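Local coordinates for protein Plm1 (Streptomyces sp. HK803, PDB 4HXY) that probably uses NADPH to reduce a keto group of the growing polyketide chain, as the ketoreductase of the first module in phoslactomycin biosynthesis, at residues G188-T193 with V270-H275; G197-H202 with G362-G367; L217-Q222 with E244-D249; T251-M256 with A304-E309. One frame throughout, in Å; residues are numbered along the deposited sequence. Where two conformers were deposited one is given.

How the contacts relate
Contact 1 is the buried one. It pairs two inner parallel strands of the Rossmann domain through backbone bonds and aliphatic side chains. Contact 3 continues the same sheet outward: strand 215-220 lies next to strand 189-193, and Leu-217 N and O probably bond to Val-190 O and Ile-192 N. Its far end is more exposed and strongly polar, and binds the 2'-phosphate of NADPH. Contact 2 meets the same cofactor at the diphosphate and nicotinamide, mixing hydrogen bonds from backbone amides with a leucine-tryptophan pair. Contact 4 joins two helices that cover the sheet. Its inner side chains Met-256 and Leu-307 touch contacts 3 and 1, while its salt bridge lies at the surface.

Contact 1: residues G188-T193 with V270-H275; sequences GTVLIT and VRTVVH
Thr-193 OG1 is gripped by three hydrogen bonds. The shortest is to His-275 ND1, at 2.7 Å, and the others come from Ala-277 N and, weakly, Ala-276 N. The pair closes the C-terminal end of two neighbouring parallel strands, 189-193 and 270-275, in the Rossmann fold. OG1 lies between the backbone N and the carbonyl carbon of Thr-193 (chi1 74°), which brings it to the edge of the imidazole, near the ring plane. His-275 NE2 is hydrogen-bonded to Lys-300 O, so both ring nitrogens have partners and the ring's rotation is fixed. An alanine in place of His-275 would remove both side-chain bonds and would probably loosen the link between the strand end and helix 290-310.

Along the strands the bonds are regular. Leu-191 N donates to Thr-272 O almost straight (179°), and Leu-191 O accepts from Val-274 N at 2.9 Å. Leu-191 and Val-273 face helix 290-310 and the loop after it. Val-190 and Thr-272 lie side by side on the other face, where Val-190 CG1 lies 4.2 Å from Thr-272 CG2. The register slips by one residue at the start, a beta bulge. There Thr-189 O takes two amides, Arg-271 N at 2.9 Å and, weakly, Thr-272 N at 3.4 Å.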
# COMPACT_ATOMS: atom_id res chain seq x y z
N GLY A 188 0.64 -25.97 -12.34
CA GLY A 188 1.40 -25.48 -13.47
C GLY A 188 2.66 -24.77 -13.03
O GLY A 188 3.35 -25.24 -12.12
N THR A 189 2.94 -23.63 -13.67
CA THR A 189 4.12 -22.83 -13.37
C THR A 189 3.78 -21.73 -12.36
O THR A 189 2.87 -20.91 -12.60
CB THR A 189 4.68 -22.22 -14.65
OG1 THR A 189 5.09 -23.30 -15.51
CG2 THR A 189 5.86 -21.32 -14.38
N VAL A 190 4.52 -21.73 -11.25
CA VAL A 190 4.36 -20.76 -10.17
C VAL A 190 5.57 -19.84 -10.24
O VAL A 190 6.71 -20.31 -10.16
CB VAL A 190 4.29 -21.47 -8.81
CG1 VAL A 190 4.12 -20.47 -7.68
CG2 VAL A 190 3.13 -22.44 -8.80
N LEU A 191 5.32 -18.54 -10.42
CA LEU A 191 6.37 -17.53 -10.50
C LEU A 191 6.39 -16.73 -9.20
O LEU A 191 5.40 -16.11 -8.84
CB LEU A 191 6.13 -16.61 -11.70
CG LEU A 191 7.06 -15.41 -11.86
CD1 LEU A 191 8.48 -15.93 -12.13
CD2 LEU A 191 6.55 -14.50 -12.99
N ILE A 192 7.52 -16.75 -8.50
CA ILE A 192 7.65 -16.06 -7.24
C ILE A 192 8.70 -14.96 -7.41
O ILE A 192 9.89 -15.24 -7.50
CB ILE A 192 8.01 -17.02 -6.08
CG1 ILE A 192 6.99 -18.17 -5.98
CG2 ILE A 192 8.11 -16.24 -4.77
CD1 ILE A 192 7.37 -19.28 -4.99
N THR A 193 8.25 -13.72 -7.50
CA THR A 193 9.20 -12.61 -7.64
C THR A 193 9.75 -12.32 -6.25
O THR A 193 9.07 -12.50 -5.25
CB THR A 193 8.57 -11.34 -8.27
OG1 THR A 193 7.73 -10.72 -7.29
CG2 THR A 193 7.79 -11.68 -9.59
N VAL A 270 2.86 -19.47 -17.08
CA VAL A 270 2.68 -18.99 -15.71
C VAL A 270 1.20 -19.02 -15.40
O VAL A 270 0.40 -18.47 -16.16
CB VAL A 270 3.24 -17.55 -15.51
CG1 VAL A 270 2.89 -17.01 -14.10
CG2 VAL A 270 4.73 -17.52 -15.77
N ARG A 271 0.85 -19.71 -14.31
CA ARG A 271 -0.53 -19.79 -13.81
C ARG A 271 -0.75 -19.08 -12.47
O ARG A 271 -1.86 -18.69 -12.17
CB ARG A 271 -0.98 -21.26 -13.68
CG ARG A 271 -0.89 -22.07 -14.99
CD ARG A 271 -1.68 -21.42 -16.10
NE ARG A 271 -3.10 -21.30 -15.74
CZ ARG A 271 -3.89 -20.28 -16.05
NH1 ARG A 271 -3.43 -19.23 -16.73
NH2 ARG A 271 -5.16 -20.30 -15.66
N THR A 272 0.31 -18.93 -11.68
CA THR A 272 0.24 -18.24 -10.38
C THR A 272 1.43 -17.30 -10.27
O THR A 272 2.55 -17.65 -10.66
CB THR A 272 0.23 -19.23 -9.19
OG1 THR A 272 -1.01 -19.93 -9.15
CG2 THR A 272 0.45 -18.51 -7.84
N VAL A 273 1.16 -16.11 -9.77
CA VAL A 273 2.20 -15.17 -9.41
C VAL A 273 2.12 -14.85 -7.93
O VAL A 273 1.04 -14.54 -7.42
CB VAL A 273 2.05 -13.86 -10.17
CG1 VAL A 273 3.01 -12.82 -9.59
CG2 VAL A 273 2.30 -14.09 -11.66
N VAL A 274 3.25 -14.92 -7.24
CA VAL A 274 3.38 -14.38 -5.90
C VAL A 274 4.44 -13.29 -6.00
O VAL A 274 5.58 -13.56 -6.36
CB VAL A 274 3.81 -15.41 -4.87
CG1 VAL A 274 3.96 -14.73 -3.48
CG2 VAL A 274 2.79 -16.54 -4.80
N HIS A 275 4.04 -12.05 -5.75
CA HIS A 275 4.93 -10.91 -5.96
C HIS A 275 5.51 -10.45 -4.63
O HIS A 275 4.85 -9.72 -3.89
CB HIS A 275 4.17 -9.79 -6.66
CG HIS A 275 4.96 -8.55 -6.95
ND1 HIS A 275 6.17 -8.57 -7.62
CD2 HIS A 275 4.67 -7.25 -6.73
CE1 HIS A 275 6.61 -7.33 -7.76
NE2 HIS A 275 5.70 -6.50 -7.27

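Contact 2: residues G197-H202 with G362-G367; sequences GGLGGH and GPWAGG. With NDP (NADPH dihydro-nicotinamide-adenine-dinucleotide phosphate), chain C.
Three backbone amides hold NADPH here. At the start of helix 198-210, Gly-198 N donates to NDP O1A at 3.0 Å, and Leu-199 N donates to NDP O2N at 2.7 Å, nearly straight at 177°. From the loop after strand 357-361, Trp-364 N donates to the carboxamide oxygen, NDP O7N, at 2.8 Å. The glycines fit the glycine-rich turn of a Rossmann fold: a CB on Gly-197 would run into NDP O5B.

The side chain of Leu-199 lies between the cofactor and the loop, touching both. Its CD2 lies 3.4 Å from NDP C2N of the nicotinamide. The same methyl sits over the five-membered ring of Trp-364 in a CH-pi contact, 3.6 Å from the ring centroid and 11° off the normal. CG of Leu-199 lies over the same indole face.

The second shell positions the indole. Trp-361 meets it edge-to-face, and Phe-320 and Ala-391 also touch it. Further out, His-202 NE2 makes a weak bond to Gly-366 O at 3.5 Å. NE2 is also hydrogen-bonded to a water that donates to Ala-365 O and Gly-367 O, so one water ties the helix to the loop.

Uncharged amides at a helix N-terminus meet the diphosphate, and the helix dipole would probably help offset its negative charge. The bond from Trp-364 N to the carboxamide is likely to help set the rotation of the nicotinamide, whose C4N carries the hydride.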
# COMPACT_ATOMS: atom_id res chain seq x y z
N GLY A 197 14.61 -14.27 -1.92
CA GLY A 197 14.53 -13.53 -0.67
C GLY A 197 13.93 -14.33 0.47
O GLY A 197 13.63 -15.52 0.32
N GLY A 198 13.75 -13.67 1.61
CA GLY A 198 13.30 -14.33 2.81
C GLY A 198 11.90 -14.89 2.67
O GLY A 198 11.69 -16.10 2.76
N LEU A 199 10.93 -14.00 2.43
CA LEU A 199 9.54 -14.43 2.37
C LEU A 199 9.30 -15.26 1.12
O LEU A 199 8.58 -16.28 1.19
CB LEU A 199 8.58 -13.25 2.44
CG LEU A 199 8.17 -12.82 3.85
CD1 LEU A 199 9.35 -12.58 4.79
CD2 LEU A 199 7.25 -11.59 3.77
N GLY A 200 9.88 -14.83 0.00
CA GLY A 200 9.81 -15.59 -1.26
C GLY A 200 10.23 -17.04 -1.07
O GLY A 200 9.59 -17.97 -1.59
N GLY A 201 11.32 -17.24 -0.34
CA GLY A 201 11.83 -18.60 -0.08
C GLY A 201 10.87 -19.43 0.75
O GLY A 201 10.66 -20.62 0.46
N HIS A 202 10.28 -18.83 1.77
CA HIS A 202 9.29 -19.55 2.57
C HIS A 202 8.09 -19.99 1.73
O HIS A 202 7.58 -21.08 1.89
CB HIS A 202 8.77 -18.72 3.74
CG HIS A 202 9.81 -18.39 4.75
ND1 HIS A 202 10.59 -19.36 5.34
CD2 HIS A 202 10.20 -17.21 5.29
CE1 HIS A 202 11.43 -18.78 6.18
NE2 HIS A 202 11.21 -17.48 6.17
N GLY A 362 2.01 -7.65 8.67
CA GLY A 362 2.95 -7.25 9.71
C GLY A 362 4.29 -7.94 9.56
O GLY A 362 4.52 -8.71 8.63
N PRO A 363 5.22 -7.67 10.49
CA PRO A 363 6.54 -8.24 10.40
C PRO A 363 6.47 -9.76 10.50
O PRO A 363 5.61 -10.31 11.19
CB PRO A 363 7.27 -7.64 11.61
CG PRO A 363 6.18 -7.22 12.54
CD PRO A 363 5.06 -6.80 11.66
N TRP A 364 7.36 -10.41 9.76
CA TRP A 364 7.57 -11.86 9.87
C TRP A 364 8.84 -12.17 10.62
O TRP A 364 9.84 -11.47 10.51
CB TRP A 364 7.78 -12.46 8.49
CG TRP A 364 6.57 -12.60 7.60
CD1 TRP A 364 5.60 -11.66 7.33
CD2 TRP A 364 6.28 -13.73 6.77
NE1 TRP A 364 4.71 -12.16 6.40
CE2 TRP A 364 5.12 -13.42 6.03
CE3 TRP A 364 6.89 -14.97 6.59
CZ2 TRP A 364 4.54 -14.32 5.14
CZ3 TRP A 364 6.33 -15.86 5.67
CH2 TRP A 364 5.16 -15.53 4.97
N ALA A 365 8.82 -13.28 11.35
CA ALA A 365 10.03 -13.86 11.92
C ALA A 365 10.78 -14.58 10.81
O ALA A 365 10.23 -14.81 9.73
CB ALA A 365 9.64 -14.86 13.02
N GLY A 366 12.04 -14.94 11.06
CA GLY A 366 12.73 -15.95 10.22
C GLY A 366 13.54 -15.47 9.03
O GLY A 366 13.84 -16.26 8.10
N GLY A 367 13.91 -14.19 9.02
CA GLY A 367 14.81 -13.65 7.99
C GLY A 367 14.12 -12.80 6.95
O GLY A 367 12.89 -12.76 6.89
PA NDP C . 14.03 -9.63 1.01
O1A NDP C . 14.65 -10.82 1.66
O2A NDP C . 14.88 -8.40 0.81
O5B NDP C . 13.43 -10.06 -0.40
C5B NDP C . 13.18 -9.09 -1.40
C4B NDP C . 13.44 -9.71 -2.74
O4B NDP C . 13.15 -8.79 -3.77
C3B NDP C . 14.89 -10.10 -2.93
O3B NDP C . 14.91 -11.45 -3.42
C2B NDP C . 15.42 -9.14 -3.98
O2B NDP C . 16.43 -9.86 -4.66
C1B NDP C . 14.14 -8.88 -4.77
N9A NDP C . 14.13 -7.70 -5.63
C8A NDP C . 14.33 -6.38 -5.27
N7A NDP C . 14.26 -5.61 -6.38
C5A NDP C . 13.99 -6.43 -7.45
C6A NDP C . 13.81 -6.20 -8.80
N6A NDP C . 13.85 -5.00 -9.37
N1A NDP C . 13.57 -7.29 -9.62
C2A NDP C . 13.49 -8.58 -9.10
N3A NDP C . 13.67 -8.82 -7.76
C4A NDP C . 13.91 -7.74 -6.96
O3 NDP C . 12.73 -9.14 1.82
PN NDP C . 11.58 -10.02 2.47
O1N NDP C . 11.53 -9.66 3.90
O2N NDP C . 11.65 -11.45 2.10
O5D NDP C . 10.25 -9.35 1.90
C5D NDP C . 9.72 -9.70 0.65
C4D NDP C . 8.44 -8.92 0.43
O4D NDP C . 7.60 -9.02 1.57
C3D NDP C . 8.70 -7.44 0.23
O3D NDP C . 7.96 -6.99 -0.86
C2D NDP C . 8.20 -6.78 1.50
O2D NDP C . 7.75 -5.46 1.29
C1D NDP C . 7.13 -7.74 1.96
N1N NDP C . 6.95 -7.72 3.42
C2N NDP C . 7.90 -8.25 4.24
C3N NDP C . 7.85 -8.10 5.63
C7N NDP C . 8.84 -8.74 6.52
O7N NDP C . 8.54 -8.70 7.87
N7N NDP C . 9.98 -9.29 6.13
C4N NDP C . 6.55 -7.63 6.23
C5N NDP C . 5.57 -7.09 5.24
C6N NDP C . 5.80 -7.17 3.89
P2B NDP C . 17.50 -9.18 -5.63
O1X NDP C . 18.46 -10.29 -5.97
O2X NDP C . 18.21 -8.02 -4.91
O3X NDP C . 16.83 -8.62 -6.81
O HOH W 1 11.11 -14.77 7.23

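Contact 3: residues L217-Q222 with E244-D249; sequences LLLSRQ and EAVAVD. With NDP (NADPH dihydro-nicotinamide-adenine-dinucleotide phosphate), chain C.
Five hydrogen bonds from two residues hold the 2'-phosphate of NADPH. Arg-221 N and NE both donate to NDP O3X, NE at 2.7 Å. Arg-221 NH2 donates to NDP O2X, while Gln-222 N and NE2 share NDP O1X, NE2 at 2.8 Å. These residues follow strand 215-220, the first strand of a beta-alpha-beta unit in the Rossmann fold. Its helix, 229-237, leads to the parallel strand 242-247. A positive arginine on this phosphate is consistent with a preference for NADPH over NADH.

Arg-221 is bent at chi3 (-56°), which lays its guanidinium over the adenine. NDP N7A sits 3.3 Å above the guanidinium plane, over its centre. The exocyclic amino group of the adenine, NDP N6A, donates to Asp-249 OD1 at 3.0 Å. That oxygen is also hydrogen-bonded to Thr-251 OG1.

The strands are joined by four backbone bonds. Leu-218 N donates to Glu-244 O, and Leu-218 O accepts from Val-246 N at 2.8 Å. Ser-220 N follows, donating to Val-246 O. The last bond, Val-248 N to Ser-220 O, approaches from above the carbonyl plane, 38° out of it, as the strands end. Leu-218 and Ala-245 face helix 229-237. On the other face Leu-219 crosses Val-248 obliquely: CD1 lies 3.9 Å from Val-248 CB, and CD2 3.4 Å from Val-248 O.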
# COMPACT_ATOMS: atom_id res chain seq x y z
N LEU A 217 9.38 -21.17 -10.25
CA LEU A 217 10.39 -20.23 -10.75
C LEU A 217 10.59 -19.11 -9.72
O LEU A 217 9.63 -18.42 -9.35
CB LEU A 217 9.96 -19.64 -12.08
CG LEU A 217 9.84 -20.56 -13.31
CD1 LEU A 217 9.86 -19.70 -14.55
CD2 LEU A 217 10.97 -21.56 -13.37
N LEU A 218 11.83 -18.96 -9.28
CA LEU A 218 12.20 -17.95 -8.29
C LEU A 218 12.89 -16.84 -9.06
O LEU A 218 13.93 -17.05 -9.70
CB LEU A 218 13.14 -18.52 -7.25
CG LEU A 218 12.72 -19.78 -6.51
CD1 LEU A 218 13.81 -20.11 -5.51
CD2 LEU A 218 11.35 -19.65 -5.81
N LEU A 219 12.29 -15.66 -9.05
CA LEU A 219 12.80 -14.53 -9.85
C LEU A 219 13.35 -13.43 -8.96
O LEU A 219 12.69 -12.99 -8.01
CB LEU A 219 11.67 -13.97 -10.72
CG LEU A 219 12.00 -12.84 -11.70
CD1 LEU A 219 11.07 -12.87 -12.91
CD2 LEU A 219 11.87 -11.49 -10.98
N SER A 220 14.56 -12.97 -9.27
CA SER A 220 15.20 -11.88 -8.52
C SER A 220 16.32 -11.37 -9.41
O SER A 220 16.64 -12.01 -10.40
CB SER A 220 15.71 -12.34 -7.18
OG SER A 220 16.80 -13.25 -7.30
N ARG A 221 16.88 -10.21 -9.11
CA ARG A 221 17.99 -9.72 -9.94
C ARG A 221 19.21 -10.63 -9.84
O ARG A 221 19.94 -10.79 -10.81
CB ARG A 221 18.36 -8.30 -9.58
CG ARG A 221 17.28 -7.30 -9.93
CD ARG A 221 17.42 -5.99 -9.19
NE ARG A 221 17.45 -6.15 -7.75
CZ ARG A 221 17.58 -5.13 -6.90
NH1 ARG A 221 17.67 -3.88 -7.37
NH2 ARG A 221 17.64 -5.34 -5.60
N GLN A 222 19.42 -11.22 -8.68
CA GLN A 222 20.57 -12.10 -8.47
C GLN A 222 20.34 -13.50 -9.01
O GLN A 222 21.29 -14.16 -9.44
CB GLN A 222 20.94 -12.18 -7.01
CG GLN A 222 21.62 -10.92 -6.50
CD GLN A 222 21.79 -10.94 -5.02
OE1 GLN A 222 22.86 -11.30 -4.51
NE2 GLN A 222 20.72 -10.61 -4.30
N GLU A 244 13.83 -23.47 -10.63
CA GLU A 244 14.97 -22.74 -11.11
C GLU A 244 14.90 -21.34 -10.53
O GLU A 244 13.81 -20.84 -10.24
CB GLU A 244 15.02 -22.75 -12.64
CG GLU A 244 14.42 -21.60 -13.39
CD GLU A 244 14.77 -21.62 -14.90
OE1 GLU A 244 14.01 -22.24 -15.68
OE2 GLU A 244 15.79 -20.99 -15.31
N ALA A 245 16.06 -20.72 -10.36
CA ALA A 245 16.12 -19.30 -10.04
C ALA A 245 16.55 -18.57 -11.28
O ALA A 245 17.54 -18.96 -11.93
CB ALA A 245 17.04 -19.02 -8.87
N VAL A 246 15.76 -17.58 -11.69
CA VAL A 246 16.06 -16.81 -12.89
C VAL A 246 16.50 -15.40 -12.46
O VAL A 246 15.92 -14.82 -11.55
CB VAL A 246 14.90 -16.78 -13.92
CG1 VAL A 246 14.55 -18.22 -14.41
CG2 VAL A 246 13.65 -16.08 -13.37
N ALA A 247 17.54 -14.89 -13.12
CA ALA A 247 18.10 -13.58 -12.82
C ALA A 247 17.45 -12.56 -13.76
O ALA A 247 17.84 -12.39 -14.93
CB ALA A 247 19.64 -13.60 -12.95
N VAL A 248 16.40 -11.90 -13.25
CA VAL A 248 15.57 -11.00 -14.04
C VAL A 248 15.12 -9.83 -13.16
O VAL A 248 14.75 -10.03 -12.02
CB VAL A 248 14.31 -11.71 -14.65
CG1 VAL A 248 13.38 -10.74 -15.36
CG2 VAL A 248 14.71 -12.81 -15.65
N ASP A 249 15.25 -8.63 -13.69
CA ASP A 249 14.66 -7.43 -13.08
C ASP A 249 13.15 -7.41 -13.39
O ASP A 249 12.74 -7.34 -14.54
CB ASP A 249 15.37 -6.22 -13.67
CG ASP A 249 14.94 -4.90 -13.05
OD1 ASP A 249 13.92 -4.84 -12.37
OD2 ASP A 249 15.68 -3.91 -13.27
PA NDP C . 14.03 -9.63 1.01
O1A NDP C . 14.65 -10.82 1.66
O2A NDP C . 14.88 -8.40 0.81
O5B NDP C . 13.43 -10.06 -0.40
C5B NDP C . 13.18 -9.09 -1.40
C4B NDP C . 13.44 -9.71 -2.74
O4B NDP C . 13.15 -8.79 -3.77
C3B NDP C . 14.89 -10.10 -2.93
O3B NDP C . 14.91 -11.45 -3.42
C2B NDP C . 15.42 -9.14 -3.98
O2B NDP C . 16.43 -9.86 -4.66
C1B NDP C . 14.14 -8.88 -4.77
N9A NDP C . 14.13 -7.70 -5.63
C8A NDP C . 14.33 -6.38 -5.27
N7A NDP C . 14.26 -5.61 -6.38
C5A NDP C . 13.99 -6.43 -7.45
C6A NDP C . 13.81 -6.20 -8.80
N6A NDP C . 13.85 -5.00 -9.37
N1A NDP C . 13.57 -7.29 -9.62
C2A NDP C . 13.49 -8.58 -9.10
N3A NDP C . 13.67 -8.82 -7.76
C4A NDP C . 13.91 -7.74 -6.96
O3 NDP C . 12.73 -9.14 1.82
PN NDP C . 11.58 -10.02 2.47
O1N NDP C . 11.53 -9.66 3.90
O2N NDP C . 11.65 -11.45 2.10
O5D NDP C . 10.25 -9.35 1.90
C5D NDP C . 9.72 -9.70 0.65
C4D NDP C . 8.44 -8.92 0.43
O4D NDP C . 7.60 -9.02 1.57
C3D NDP C . 8.70 -7.44 0.23
O3D NDP C . 7.96 -6.99 -0.86
C2D NDP C . 8.20 -6.78 1.50
O2D NDP C . 7.75 -5.46 1.29
C1D NDP C . 7.13 -7.74 1.96
N1N NDP C . 6.95 -7.72 3.42
C2N NDP C . 7.90 -8.25 4.24
C3N NDP C . 7.85 -8.10 5.63
C7N NDP C . 8.84 -8.74 6.52
O7N NDP C . 8.54 -8.70 7.87
N7N NDP C . 9.98 -9.29 6.13
C4N NDP C . 6.55 -7.63 6.23
C5N NDP C . 5.57 -7.09 5.24
C6N NDP C . 5.80 -7.17 3.89
P2B NDP C . 17.50 -9.18 -5.63
O1X NDP C . 18.46 -10.29 -5.97
O2X NDP C . 18.21 -8.02 -4.91
O3X NDP C . 16.83 -8.62 -6.81

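Contact 4: residues T251-M256 with A304-E309; sequences TDRAAM and ALLLDE
Arg-253 and Glu-309 satisfy each other end-on. Arg-253 NH1 donates to Glu-309 OE2 at 2.8 Å, and NH2 donates to OE1 of the same carboxylate at 2.9 Å. OE1 uses its syn lone pair, but OE2 is met from above the carboxylate plane; the two flat groups are turned 40° apart.

Asp-252 is the N-cap of helix 253-265. Its OD1 accepts from Ala-255 N at 3.0 Å, and its backbone O accepts from Met-256 N. On helix 290-310, Asp-308 turns elsewhere, to Arg-348 and Arg-349.

Leu-306 lies between the salt bridge and the interior. Its CD1 covers one guanidinium face of Arg-253, 3.8 Å above the plane. Its CD2 reaches Met-256 CG, also at 3.8 Å. An alanine in place of Leu-306 would lose both methyl contacts and would probably leave the arginine less firmly placed. Deeper in, Met-256 CE presses on Leu-307 CD2 at 3.4 Å, a tight contact.

The two helices are thus joined by apolar packing inside and a charge pair outside, where solvent would probably weaken the salt bridge.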
# COMPACT_ATOMS: atom_id res chain seq x y z
N THR A 251 11.04 -5.19 -13.26
CA THR A 251 10.60 -3.98 -13.95
C THR A 251 11.03 -3.94 -15.42
O THR A 251 10.63 -3.03 -16.15
CB THR A 251 11.14 -2.69 -13.26
OG1 THR A 251 12.55 -2.54 -13.47
CG2 THR A 251 10.84 -2.68 -11.75
N ASP A 252 11.81 -4.93 -15.86
CA ASP A 252 12.34 -4.96 -17.23
C ASP A 252 11.37 -5.65 -18.18
O ASP A 252 11.23 -6.88 -18.19
CB ASP A 252 13.71 -5.65 -17.24
CG ASP A 252 14.39 -5.63 -18.60
OD1 ASP A 252 13.72 -5.78 -19.63
OD2 ASP A 252 15.62 -5.50 -18.62
N ARG A 253 10.68 -4.84 -18.97
CA ARG A 253 9.63 -5.33 -19.85
C ARG A 253 10.13 -6.38 -20.84
O ARG A 253 9.47 -7.40 -21.06
CB ARG A 253 8.99 -4.18 -20.60
CG ARG A 253 7.88 -4.61 -21.56
CD ARG A 253 7.29 -3.40 -22.26
NE ARG A 253 6.47 -2.62 -21.34
CZ ARG A 253 5.19 -2.87 -21.09
NH1 ARG A 253 4.56 -3.85 -21.72
NH2 ARG A 253 4.54 -2.12 -20.22
N ALA A 254 11.29 -6.14 -21.45
CA ALA A 254 11.82 -7.06 -22.47
C ALA A 254 12.15 -8.41 -21.86
O ALA A 254 11.82 -9.45 -22.43
CB ALA A 254 13.06 -6.46 -23.14
N ALA A 255 12.83 -8.39 -20.72
CA ALA A 255 13.20 -9.60 -19.98
C ALA A 255 11.98 -10.34 -19.45
O ALA A 255 11.92 -11.56 -19.54
CB ALA A 255 14.15 -9.25 -18.84
N MET A 256 11.01 -9.61 -18.90
CA MET A 256 9.82 -10.25 -18.33
C MET A 256 8.96 -10.89 -19.42
O MET A 256 8.50 -12.03 -19.27
CB MET A 256 9.01 -9.26 -17.48
CG MET A 256 9.70 -8.90 -16.19
SD MET A 256 9.82 -10.25 -14.99
CE MET A 256 8.13 -10.23 -14.41
N ALA A 304 4.66 -5.01 -10.20
CA ALA A 304 3.30 -5.51 -10.13
C ALA A 304 2.46 -5.11 -11.33
O ALA A 304 1.67 -5.93 -11.83
CB ALA A 304 2.64 -5.05 -8.84
N LEU A 305 2.61 -3.86 -11.78
CA LEU A 305 1.87 -3.35 -12.92
C LEU A 305 2.28 -4.09 -14.18
O LEU A 305 1.44 -4.39 -15.02
CB LEU A 305 2.11 -1.86 -13.11
CG LEU A 305 1.38 -0.98 -12.09
CD1 LEU A 305 1.94 0.45 -12.10
CD2 LEU A 305 -0.14 -0.98 -12.23
N LEU A 306 3.57 -4.38 -14.30
CA LEU A 306 4.06 -5.11 -15.49
C LEU A 306 3.52 -6.54 -15.46
O LEU A 306 3.03 -7.04 -16.49
CB LEU A 306 5.58 -5.11 -15.52
CG LEU A 306 6.27 -5.75 -16.73
CD1 LEU A 306 5.81 -5.13 -18.04
CD2 LEU A 306 7.77 -5.65 -16.57
N LEU A 307 3.55 -7.17 -14.29
CA LEU A 307 3.01 -8.53 -14.16
C LEU A 307 1.53 -8.58 -14.50
O LEU A 307 1.07 -9.51 -15.16
CB LEU A 307 3.22 -9.08 -12.76
CG LEU A 307 4.65 -9.45 -12.39
CD1 LEU A 307 4.83 -9.45 -10.86
CD2 LEU A 307 5.05 -10.80 -12.99
N ASP A 308 0.77 -7.61 -14.01
CA ASP A 308 -0.66 -7.54 -14.26
C ASP A 308 -0.91 -7.43 -15.77
O ASP A 308 -1.79 -8.10 -16.32
CB ASP A 308 -1.26 -6.34 -13.52
CG ASP A 308 -2.72 -6.09 -13.88
OD1 ASP A 308 -3.59 -6.93 -13.61
OD2 ASP A 308 -2.99 -5.02 -14.43
N GLU A 309 -0.14 -6.58 -16.43
CA GLU A 309 -0.31 -6.37 -17.86
C GLU A 309 0.03 -7.61 -18.70
O GLU A 309 -0.72 -7.97 -19.64
CB GLU A 309 0.51 -5.18 -18.30
CG GLU A 309 0.38 -4.86 -19.79
CD GLU A 309 1.44 -3.92 -20.27
OE1 GLU A 309 1.98 -3.15 -19.43
OE2 GLU A 309 1.77 -3.96 -21.48